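Local coordinates for protein ribonucleoside triphosphate reductase (Lactobacillus leichmannii, PDB 1L1L) that reduces ribonucleoside triphosphates to 2'-deoxyribonucleotides as a monomeric, B12-dependent class II ribonucleotide reductase, at residues 489-494 / 507-512. Numbering follows the deposited sequence.
Sequences VVTGFK and VPVYDK
V490, F493, P508 and Y510 pack together on one face of two antiparallel strands. P508 CB sits between its neighbours, 3.8 Å from F493 CE2 and 4.0 Å from V490 CG1; the other methyl of V490, CG2, meets the edge of the Y510 ring at CE1 (3.9 Å). Apolar groups of different shape, a branched valine, a proline ring and two aromatic rings, suit this layer, and helix 628-641 packs against V490, P508 and Y510: Y510 OH bonds to the carbonyl of A633, and its ring meets that of F637. Proline is tolerated at P508 because that position, in a non-hydrogen-bonded pair with F493, sends no N-H across.

The backbone bonds frame the group. K494 and V507 make a reciprocal pair (K494 N to V507 O 2.8 Å), while T491 N lies almost on the extension of the V509 C=O, 2.9 Å from V509 O, although the N-H...O angle is bent (145°). T491 OG1, held over its own backbone by chi1 of 60°, also lies 3.0 Å from V509 O; the same torsion turns CG2 to D511, against CB and OD2. V509 N in turn bonds to G492 O, so T491 and G492 together face one residue. At G492 (phi 164°) a side chain would jam against the carbonyl of T491, which explains the glycine.

Where the strands end, D511 N bonds to V489 O (2.9 Å). D511 then N-caps helix 512-536, its carboxylate also gripped by R513 and N487. The extra residue opposite V509 is a beta bulge, here in a twisted two-stranded beta hairpin (490-497 and 504-510) that projects from the periphery of the reductase and leads into a helix.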
loop_
_atom_site.group_PDB
_atom_site.type_symbol
_atom_site.label_atom_id
_atom_site.label_comp_id
_atom_site.label_asym_id
_atom_site.label_seq_id
_atom_site.Cartn_x
_atom_site.Cartn_y
_atom_site.Cartn_z
ATOM N N VAL A 489 -16.721 -3.168 -20.475
ATOM C CA VAL A 489 -16.596 -1.775 -20.906
ATOM C C VAL A 489 -16.052 -1.644 -22.325
ATOM O O VAL A 489 -16.431 -0.732 -23.057
ATOM C CB VAL A 489 -15.709 -0.954 -19.931
ATOM C CG1 VAL A 489 -14.239 -1.362 -20.063
ATOM C CG2 VAL A 489 -15.886 0.524 -20.208
ATOM N N VAL A 490 -15.163 -2.550 -22.717
ATOM C CA VAL A 490 -14.620 -2.521 -24.069
ATOM C C VAL A 490 -15.450 -3.491 -24.917
ATOM O O VAL A 490 -15.297 -4.709 -24.819
ATOM C CB VAL A 490 -13.131 -2.944 -24.098
ATOM C CG1 VAL A 490 -12.593 -2.877 -25.520
ATOM C CG2 VAL A 490 -12.317 -2.039 -23.192
ATOM N N THR A 491 -16.328 -2.937 -25.749
ATOM C CA THR A 491 -17.206 -3.729 -26.608
ATOM C C THR A 491 -16.558 -4.179 -27.914
ATOM O O THR A 491 -17.079 -5.060 -28.608
ATOM C CB THR A 491 -18.489 -2.943 -26.932
ATOM O OG1 THR A 491 -18.154 -1.720 -27.607
ATOM C CG2 THR A 491 -19.231 -2.614 -25.651
ATOM N N GLY A 492 -15.421 -3.576 -28.247
ATOM C CA GLY A 492 -14.715 -3.935 -29.466
ATOM C C GLY A 492 -13.676 -2.902 -29.869
ATOM O O GLY A 492 -13.404 -1.954 -29.126
ATOM N N PHE A 493 -13.089 -3.085 -31.048
ATOM C CA PHE A 493 -12.080 -2.159 -31.543
ATOM C C PHE A 493 -12.364 -1.707 -32.971
ATOM O O PHE A 493 -12.831 -2.490 -33.802
ATOM C CB PHE A 493 -10.685 -2.803 -31.499
ATOM C CG PHE A 493 -10.185 -3.094 -30.111
ATOM C CD1 PHE A 493 -10.686 -4.169 -29.384
ATOM C CD2 PHE A 493 -9.211 -2.287 -29.526
ATOM C CE1 PHE A 493 -10.225 -4.437 -28.098
ATOM C CE2 PHE A 493 -8.743 -2.548 -28.238
ATOM C CZ PHE A 493 -9.247 -3.621 -27.524
ATOM N N LYS A 494 -12.074 -0.441 -33.254
ATOM C CA LYS A 494 -12.264 0.107 -34.596
ATOM C C LYS A 494 -10.912 0.609 -35.106
ATOM O O LYS A 494 -10.026 0.920 -34.311
ATOM C CB LYS A 494 -13.279 1.258 -34.572
ATOM C CG LYS A 494 -12.792 2.529 -33.909
ATOM C CD LYS A 494 -13.822 3.646 -34.043
ATOM C CE LYS A 494 -13.327 4.942 -33.401
ATOM N NZ LYS A 494 -14.356 6.032 -33.440
ATOM N N VAL A 507 -8.171 1.069 -31.979
ATOM C CA VAL A 507 -8.641 1.825 -30.830
ATOM C C VAL A 507 -9.872 1.118 -30.269
ATOM O O VAL A 507 -10.649 0.511 -31.012
ATOM C CB VAL A 507 -8.996 3.274 -31.220
ATOM C CG1 VAL A 507 -9.639 3.994 -30.046
ATOM C CG2 VAL A 507 -7.738 4.006 -31.651
ATOM N N PRO A 508 -10.057 1.178 -28.943
ATOM C CA PRO A 508 -11.198 0.532 -28.297
ATOM C C PRO A 508 -12.504 1.304 -28.417
ATOM O O PRO A 508 -12.507 2.529 -28.527
ATOM C CB PRO A 508 -10.742 0.429 -26.848
ATOM C CG PRO A 508 -9.972 1.716 -26.675
ATOM C CD PRO A 508 -9.129 1.730 -27.934
ATOM N N VAL A 509 -13.612 0.572 -28.402
ATOM C CA VAL A 509 -14.941 1.177 -28.443
ATOM C C VAL A 509 -15.517 0.893 -27.063
ATOM O O VAL A 509 -15.679 -0.267 -26.669
ATOM C CB VAL A 509 -15.840 0.529 -29.515
ATOM C CG1 VAL A 509 -17.181 1.250 -29.574
ATOM C CG2 VAL A 509 -15.157 0.581 -30.863
ATOM N N TYR A 510 -15.805 1.953 -26.319
ATOM C CA TYR A 510 -16.336 1.814 -24.976
ATOM C C TYR A 510 -17.847 1.866 -24.941
ATOM O O TYR A 510 -18.480 2.558 -25.746
ATOM C CB TYR A 510 -15.811 2.926 -24.075
ATOM C CG TYR A 510 -14.319 2.940 -23.905
ATOM C CD1 TYR A 510 -13.642 1.827 -23.398
ATOM C CD2 TYR A 510 -13.578 4.079 -24.231
ATOM C CE1 TYR A 510 -12.254 1.855 -23.216
ATOM C CE2 TYR A 510 -12.205 4.117 -24.055
ATOM C CZ TYR A 510 -11.547 3.006 -23.546
ATOM O OH TYR A 510 -10.189 3.060 -23.354
ATOM N N ASP A 511 -18.417 1.145 -23.982
ATOM C CA ASP A 511 -19.850 1.122 -23.802
ATOM C C ASP A 511 -20.167 2.483 -23.185
ATOM O O ASP A 511 -19.862 2.728 -22.022
ATOM C CB ASP A 511 -20.236 -0.008 -22.848
ATOM C CG ASP A 511 -21.712 -0.316 -22.888
ATOM O OD1 ASP A 511 -22.518 0.596 -22.586
ATOM O OD2 ASP A 511 -22.063 -1.468 -23.225
ATOM N N LYS A 512 -20.764 3.366 -23.983
ATOM C CA LYS A 512 -21.103 4.718 -23.549
ATOM C C LYS A 512 -21.921 4.791 -22.260
ATOM O O LYS A 512 -21.973 5.841 -21.610
ATOM C CB LYS A 512 -21.830 5.451 -24.685
ATOM C CG LYS A 512 -21.010 5.529 -25.977
ATOM C CD LYS A 512 -21.697 6.343 -27.082
ATOM C CE LYS A 512 -22.907 5.629 -27.694
ATOM N NZ LYS A 512 -24.092 5.550 -26.776
HETATM O O HOH W 1 -20.517 0.380 -27.420
#